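Local coordinates for protein aminotransferase class I and II (Streptococcus suis 89/1591, PDB 3OP7) that probably transfers amino groups between amino acids and 2-oxo acids, using pyridoxal phosphate held as a Schiff base on an active-site lysine, at residues T114-Q117 / L118-I121; L357-G360 / L361-S365; K69-V72 / S73-Y76. All blocks are in the same frame, centred on the assembly; numbering follows the deposited sequence.

Overall arrangement
All three contacts are local and lie well apart: contact 2 is about 39 Å from contact 3 and 31 Å from contact 1, centre to centre. Contact 1, the buried one, is the loop leading into helix 117-124 and its first turn, beside the central mixed sheet, and the second subunit reaches it. Contacts 2 and 3 are partly buried, on opposite sides of the chain's centre. Contact 2 is regular helix, apolar on one flank and charged on the other; contact 3 is a helix end finished by a beta turn. Glutamine amides and backbone carbonyls carry contact 1, leucines and a weak salt bridge contact 2, backbone bonds with one serine hydroxyl and two waters contact 3.

Contact 1 of 3, residues T114-Q117 / L118-I121; sequences TYQQ and LYDI
Leu118 N bonds to Tyr115 O (3.0 Å), and Gln116 O and Gln117 O receive Asp120 N and Ile121 N, so the loop winds into a helix. The Asp120 N-H meets Gln116 O at 3.1 Å, nearly in line with the carbonyl. That same oxygen lies 3.9 Å above the Tyr119 ring, over its centre. Tyr119 CG sits between its backbone N and carbonyl carbon (chi1 54°), which turns the ring back over the start of the helix. The Gln116 stem passes the phenol end, CG 3.7 Å from Tyr119 OH, and its amide lies nearly parallel to the ring (7°) without stacking on it, while Thr114 CG2 meets the ring edge. A water joins Tyr119 OH to Thr114 O. This is the N-terminal turn of helix 117-124, following strand 107-112 of the large sheet of the PLP-dependent transferase fold. Gln116, extended, donates from NE2 to the anti lone pair of Asp120 OD2 (2.8 Å), the amide and carboxylate planes 65° apart; the amide also bonds to Arg6 O and Gly8 N. Gln117 runs beside Ile121, CG to CD1 3.9 Å, and its NE2 is held by Thr91 O and Tyr250 O of the second subunit.

Contact 2 of 3, residues L357-G360 / L361-S365; sequences LIKG and LEKLS
Leu357 meets Leu361 one turn on: its CD1 lies 3.9 Å from Leu361 CG, the two side chains crossing at a slant, and Leu361 N bonds to Leu357 O at 2.9 Å. Both leucines lie on the flank of helix 354-368 that packs on helix 270-294, Leu357 against Asn284 and Ile287, Leu361 against Trp291. Next, Ile358 O takes Glu362 N, and the branch methyl CG2 of Ile358 runs alongside the glutamate to 3.6 Å from Glu362 OE2. Lys359 starts with CG anti to its backbone N (chi1 -179°), then folds at chi2 and chi3, which brings the ammonium round to Glu362. The salt bridge, Lys359 NZ to Glu362 OE1 at 3.4 Å, is long and its hydrogen bond weak. Nearer the backbone of Lys363, Lys359 CD touches Lys363 CG at 3.9 Å, whereas the two ammonium groups stay 5.2 Å apart, NZ to NZ. Gly360 contributes backbone alone, its O receiving Leu364 N at 2.8 Å; Leu364 itself reaches Phe322 and Leu326 of helix 319-330. The helix is thus amphipathic, with leucines turned to its neighbours, and Glu362, paired with Lys359, probably offsets part of the repulsion between that lysine and Lys363.

Contact 3 of 3, residues K69-V72 / S73-Y76; sequences KKSV and SQLY
Ser73 OG donates to Lys70 O at 2.7 Å, reaching back one turn because chi1 (78°) sets the hydroxyl between the backbone N and the carbonyl carbon. Lys70 O is gripped twice, for Gln74 N also bonds to it at 3.0 Å. Beside this pair, Ser73 N closes a regular helical bond to Lys69 O, and Leu75 N approaches Val72 O (2.9 Å) from above the carbonyl plane, 57° out of it. The ring of Tyr76 brings its edge to Val72 O, near the ring plane, with CD1 3.3 Å away; Val72 CG1 adjoins the same edge, 4.0 Å from Tyr76 CE1. Lys70 lies slantwise to Gln74, its methylene CE 3.7 Å from Gln74 NE2. Waters form the next shell: one donates to Ser73 OG and accepts from Lys70 NZ, so it ties the lysine to the hydroxyl, while another joins Ser71 O to Gln74 OE1, weakly at the glutamine. Helix 66-73 ends here, and the chain leaves through a type I beta turn, Ser73 to Tyr76. Beyond it, Lys69 NZ pairs with Glu63 and Tyr76 OH with Trp233 NE1. Val72 and Leu75 pack on Trp233 of strand 232-235 and on Leu267 of helix 257-268, and Tyr76 leans on helix 207-210.

Contact 1 of 3, residues T114-Q117 / L118-I121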
loop_
_atom_site.group_PDB
_atom_site.type_symbol
_atom_site.label_atom_id
_atom_site.label_comp_id
_atom_site.label_asym_id
_atom_site.label_seq_id
_atom_site.Cartn_x
_atom_site.Cartn_y
_atom_site.Cartn_z
ATOM N N THR A 114 -12.500 -12.956 11.719
ATOM C CA THR A 114 -11.317 -12.243 12.088
ATOM C C THR A 114 -11.173 -11.097 11.091
ATOM O O THR A 114 -12.060 -10.862 10.284
ATOM C CB THR A 114 -10.044 -13.145 12.004
ATOM O OG1 THR A 114 -8.958 -12.428 12.563
ATOM C CG2 THR A 114 -9.686 -13.562 10.543
ATOM N N TYR A 115 -10.056 -10.399 11.109
ATOM C CA TYR A 115 -9.816 -9.335 10.104
ATOM C C TYR A 115 -9.845 -9.873 8.669
ATOM O O TYR A 115 -9.178 -10.864 8.349
ATOM C CB TYR A 115 -8.487 -8.649 10.410
ATOM C CG TYR A 115 -8.406 -7.260 9.812
ATOM C CD1 TYR A 115 -9.237 -6.265 10.261
ATOM C CD2 TYR A 115 -7.497 -6.948 8.824
ATOM C CE1 TYR A 115 -9.189 -4.994 9.743
ATOM C CE2 TYR A 115 -7.413 -5.691 8.338
ATOM C CZ TYR A 115 -8.282 -4.702 8.770
ATOM O OH TYR A 115 -8.246 -3.394 8.258
ATOM N N GLN A 116 -10.657 -9.273 7.800
ATOM C CA GLN A 116 -11.017 -9.929 6.528
ATOM C C GLN A 116 -9.844 -10.236 5.597
ATOM O O GLN A 116 -9.899 -11.169 4.819
ATOM C CB GLN A 116 -12.114 -9.119 5.791
ATOM C CG GLN A 116 -12.645 -9.772 4.523
ATOM C CD GLN A 116 -13.820 -9.032 3.905
ATOM O OE1 GLN A 116 -14.370 -8.105 4.514
ATOM N NE2 GLN A 116 -14.227 -9.453 2.707
ATOM N N GLN A 117 -8.767 -9.462 5.692
ATOM C CA GLN A 117 -7.577 -9.741 4.885
ATOM C C GLN A 117 -7.118 -11.201 5.034
ATOM O O GLN A 117 -6.641 -11.812 4.071
ATOM C CB GLN A 117 -6.420 -8.867 5.331
ATOM C CG GLN A 117 -6.457 -7.401 4.836
ATOM C CD GLN A 117 -5.170 -6.704 5.167
ATOM O OE1 GLN A 117 -4.830 -6.560 6.332
ATOM N NE2 GLN A 117 -4.439 -6.251 4.123
ATOM N N LEU A 118 -7.215 -11.690 6.261
ATOM C CA LEU A 118 -6.525 -12.901 6.648
ATOM C C LEU A 118 -7.085 -14.164 5.990
ATOM O O LEU A 118 -6.330 -15.144 5.826
ATOM C CB LEU A 118 -6.470 -13.072 8.174
ATOM C CG LEU A 118 -5.716 -11.977 8.929
ATOM C CD1 LEU A 118 -5.896 -12.268 10.436
ATOM C CD2 LEU A 118 -4.204 -11.811 8.470
ATOM N N TYR A 119 -8.349 -14.135 5.583
ATOM C CA TYR A 119 -8.964 -15.260 4.870
ATOM C C TYR A 119 -9.297 -14.963 3.409
ATOM O O TYR A 119 -9.139 -15.848 2.582
ATOM C CB TYR A 119 -10.167 -15.822 5.629
ATOM C CG TYR A 119 -11.233 -14.832 6.013
ATOM C CD1 TYR A 119 -12.237 -14.495 5.120
ATOM C CD2 TYR A 119 -11.220 -14.204 7.249
ATOM C CE1 TYR A 119 -13.210 -13.598 5.473
ATOM C CE2 TYR A 119 -12.147 -13.288 7.588
ATOM C CZ TYR A 119 -13.150 -12.973 6.686
ATOM O OH TYR A 119 -14.104 -12.042 7.021
ATOM N N ASP A 120 -9.694 -13.735 3.076
ATOM C CA ASP A 120 -10.053 -13.433 1.695
ATOM C C ASP A 120 -8.873 -13.195 0.778
ATOM O O ASP A 120 -8.954 -13.530 -0.403
ATOM C CB ASP A 120 -11.115 -12.337 1.622
ATOM C CG ASP A 120 -12.538 -12.892 1.797
ATOM O OD1 ASP A 120 -12.759 -14.131 1.546
ATOM O OD2 ASP A 120 -13.441 -12.091 2.190
ATOM N N ILE A 121 -7.764 -12.668 1.284
ATOM C CA ILE A 121 -6.602 -12.567 0.413
ATOM C C ILE A 121 -6.150 -13.962 -0.024
ATOM O O ILE A 121 -5.986 -14.197 -1.234
ATOM C CB ILE A 121 -5.460 -11.655 0.973
ATOM C CG1 ILE A 121 -5.950 -10.201 1.051
ATOM C CG2 ILE A 121 -4.221 -11.755 0.082
ATOM C CD1 ILE A 121 -4.995 -9.237 1.751
HETATM O O HOH W 1 -14.744 -11.000 9.639
#

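Contact 2 of 3, residues L357-G360 / L361-S365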
loop_
_atom_site.group_PDB
_atom_site.type_symbol
_atom_site.label_atom_id
_atom_site.label_comp_id
_atom_site.label_asym_id
_atom_site.label_seq_id
_atom_site.Cartn_x
_atom_site.Cartn_y
_atom_site.Cartn_z
ATOM N N LEU A 357 -18.379 8.442 23.690
ATOM C CA LEU A 357 -18.752 7.116 24.211
ATOM C C LEU A 357 -19.979 7.241 25.061
ATOM O O LEU A 357 -20.960 6.521 24.836
ATOM C CB LEU A 357 -17.636 6.430 25.025
ATOM C CG LEU A 357 -17.965 5.031 25.606
ATOM C CD1 LEU A 357 -18.321 4.026 24.477
ATOM C CD2 LEU A 357 -16.838 4.448 26.511
ATOM N N ILE A 358 -19.930 8.136 26.052
ATOM C CA ILE A 358 -21.031 8.253 27.016
ATOM C C ILE A 358 -22.343 8.582 26.325
ATOM O O ILE A 358 -23.372 7.978 26.617
ATOM C CB ILE A 358 -20.725 9.272 28.140
ATOM C CG1 ILE A 358 -19.641 8.690 29.067
ATOM C CG2 ILE A 358 -21.987 9.563 28.972
ATOM C CD1 ILE A 358 -19.079 9.684 30.100
ATOM N N LYS A 359 -22.306 9.532 25.404
ATOM C CA LYS A 359 -23.521 9.951 24.706
ATOM C C LYS A 359 -24.015 8.827 23.774
ATOM O O LYS A 359 -25.216 8.531 23.726
ATOM C CB LYS A 359 -23.278 11.271 23.936
ATOM C CG LYS A 359 -24.510 11.835 23.181
ATOM C CD LYS A 359 -25.811 11.910 24.009
ATOM C CE LYS A 359 -25.705 12.865 25.183
ATOM N NZ LYS A 359 -27.002 13.105 25.882
ATOM N N GLY A 360 -23.084 8.190 23.075
ATOM C CA GLY A 360 -23.400 7.052 22.211
ATOM C C GLY A 360 -24.136 5.972 22.980
ATOM O O GLY A 360 -25.189 5.489 22.532
ATOM N N LEU A 361 -23.606 5.630 24.159
ATOM C CA LEU A 361 -24.204 4.596 25.015
ATOM C C LEU A 361 -25.575 5.017 25.557
ATOM O O LEU A 361 -26.540 4.251 25.533
ATOM C CB LEU A 361 -23.256 4.239 26.174
ATOM C CG LEU A 361 -21.935 3.544 25.789
ATOM C CD1 LEU A 361 -21.142 3.150 27.022
ATOM C CD2 LEU A 361 -22.126 2.337 24.864
ATOM N N GLU A 362 -25.649 6.240 26.068
ATOM C CA GLU A 362 -26.914 6.820 26.493
ATOM C C GLU A 362 -27.978 6.683 25.396
ATOM O O GLU A 362 -29.078 6.164 25.645
ATOM C CB GLU A 362 -26.700 8.276 26.885
ATOM C CG GLU A 362 -26.433 8.457 28.401
ATOM C CD GLU A 362 -25.811 9.820 28.778
ATOM O OE1 GLU A 362 -25.645 10.718 27.900
ATOM O OE2 GLU A 362 -25.463 9.964 29.973
ATOM N N LYS A 363 -27.621 7.091 24.176
ATOM C CA LYS A 363 -28.547 7.038 23.046
ATOM C C LYS A 363 -28.875 5.607 22.615
ATOM O O LYS A 363 -29.995 5.331 22.199
ATOM C CB LYS A 363 -28.024 7.850 21.856
ATOM C CG LYS A 363 -28.002 9.386 22.079
ATOM C CD LYS A 363 -29.410 10.007 22.096
ATOM C CE LYS A 363 -29.383 11.519 21.844
ATOM N NZ LYS A 363 -30.656 12.193 22.264
ATOM N N LEU A 364 -27.898 4.709 22.700
ATOM C CA LEU A 364 -28.130 3.285 22.434
ATOM C C LEU A 364 -29.135 2.718 23.430
ATOM O O LEU A 364 -30.054 1.991 23.042
ATOM C CB LEU A 364 -26.815 2.501 22.512
ATOM C CG LEU A 364 -26.884 1.008 22.207
ATOM C CD1 LEU A 364 -27.690 0.714 20.925
ATOM C CD2 LEU A 364 -25.468 0.397 22.125
ATOM N N SER A 365 -28.986 3.070 24.705
ATOM C CA SER A 365 -29.971 2.640 25.725
ATOM C C SER A 365 -31.378 3.203 25.468
ATOM O O SER A 365 -32.377 2.519 25.712
ATOM C CB SER A 365 -29.514 3.028 27.136
ATOM O OG SER A 365 -28.386 2.253 27.497
#

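Contact 3 of 3, residues K69-V72 / S73-Y76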
loop_
_atom_site.group_PDB
_atom_site.type_symbol
_atom_site.label_atom_id
_atom_site.label_comp_id
_atom_site.label_asym_id
_atom_site.label_seq_id
_atom_site.Cartn_x
_atom_site.Cartn_y
_atom_site.Cartn_z
ATOM N N LYS A 69 13.986 0.094 12.415
ATOM C CA LYS A 69 14.234 -1.339 12.526
ATOM C C LYS A 69 14.738 -1.723 13.885
ATOM O O LYS A 69 14.279 -2.720 14.442
ATOM C CB LYS A 69 15.199 -1.854 11.435
ATOM C CG LYS A 69 14.648 -1.803 10.055
ATOM C CD LYS A 69 15.717 -2.431 9.127
ATOM C CE LYS A 69 15.241 -2.521 7.731
ATOM N NZ LYS A 69 16.229 -3.301 6.850
ATOM N N LYS A 70 15.673 -0.963 14.431
ATOM C CA LYS A 70 16.193 -1.270 15.780
ATOM C C LYS A 70 15.110 -1.143 16.855
ATOM O O LYS A 70 14.956 -2.055 17.666
ATOM C CB LYS A 70 17.343 -0.349 16.151
ATOM C CG LYS A 70 18.020 -0.646 17.496
ATOM C CD LYS A 70 18.676 -2.013 17.490
ATOM C CE LYS A 70 19.499 -2.254 18.729
ATOM N NZ LYS A 70 20.137 -3.617 18.743
ATOM N N SER A 71 14.378 -0.034 16.857
ATOM C CA SER A 71 13.369 0.213 17.903
ATOM C C SER A 71 12.275 -0.858 17.848
ATOM O O SER A 71 11.880 -1.356 18.882
ATOM C CB SER A 71 12.733 1.588 17.764
ATOM O OG SER A 71 13.678 2.629 18.020
ATOM N N VAL A 72 11.820 -1.198 16.634
ATOM C CA VAL A 72 10.843 -2.279 16.480
ATOM C C VAL A 72 11.398 -3.603 17.007
ATOM O O VAL A 72 10.716 -4.297 17.766
ATOM C CB VAL A 72 10.349 -2.449 15.050
ATOM C CG1 VAL A 72 9.561 -3.780 14.914
ATOM C CG2 VAL A 72 9.474 -1.255 14.583
ATOM N N SER A 73 12.621 -3.973 16.596
ATOM C CA SER A 73 13.263 -5.228 17.061
ATOM C C SER A 73 13.282 -5.315 18.596
ATOM O O SER A 73 13.085 -6.382 19.168
ATOM C CB SER A 73 14.653 -5.401 16.409
ATOM O OG SER A 73 15.635 -4.588 17.015
ATOM N N GLN A 74 13.458 -4.177 19.243
ATOM C CA GLN A 74 13.574 -4.089 20.683
ATOM C C GLN A 74 12.231 -4.309 21.412
ATOM O O GLN A 74 12.207 -4.538 22.631
ATOM C CB GLN A 74 14.188 -2.753 21.090
ATOM C CG GLN A 74 15.687 -2.650 20.826
ATOM C CD GLN A 74 16.236 -1.262 21.121
ATOM O OE1 GLN A 74 15.596 -0.239 20.835
ATOM N NE2 GLN A 74 17.431 -1.216 21.679
ATOM N N LEU A 75 11.127 -4.248 20.678
ATOM C CA LEU A 75 9.795 -4.547 21.265
ATOM C C LEU A 75 9.638 -6.051 21.554
ATOM O O LEU A 75 8.749 -6.439 22.291
ATOM C CB LEU A 75 8.662 -4.078 20.348
ATOM C CG LEU A 75 8.597 -2.580 19.997
ATOM C CD1 LEU A 75 7.593 -2.306 18.904
ATOM C CD2 LEU A 75 8.284 -1.750 21.265
ATOM N N TYR A 76 10.503 -6.869 20.978
ATOM C CA TYR A 76 10.458 -8.313 21.090
ATOM C C TYR A 76 11.656 -8.844 21.813
ATOM O O TYR A 76 12.670 -8.134 21.943
ATOM C CB TYR A 76 10.515 -8.931 19.699
ATOM C CG TYR A 76 9.418 -8.486 18.779
ATOM C CD1 TYR A 76 9.575 -7.350 17.987
ATOM C CD2 TYR A 76 8.221 -9.176 18.703
ATOM C CE1 TYR A 76 8.576 -6.928 17.116
ATOM C CE2 TYR A 76 7.197 -8.755 17.846
ATOM C CZ TYR A 76 7.373 -7.620 17.037
ATOM O OH TYR A 76 6.328 -7.216 16.210
HETATM O O HOH W 2 17.561 -5.306 18.746
HETATM O O HOH W 3 12.236 -0.393 21.336
#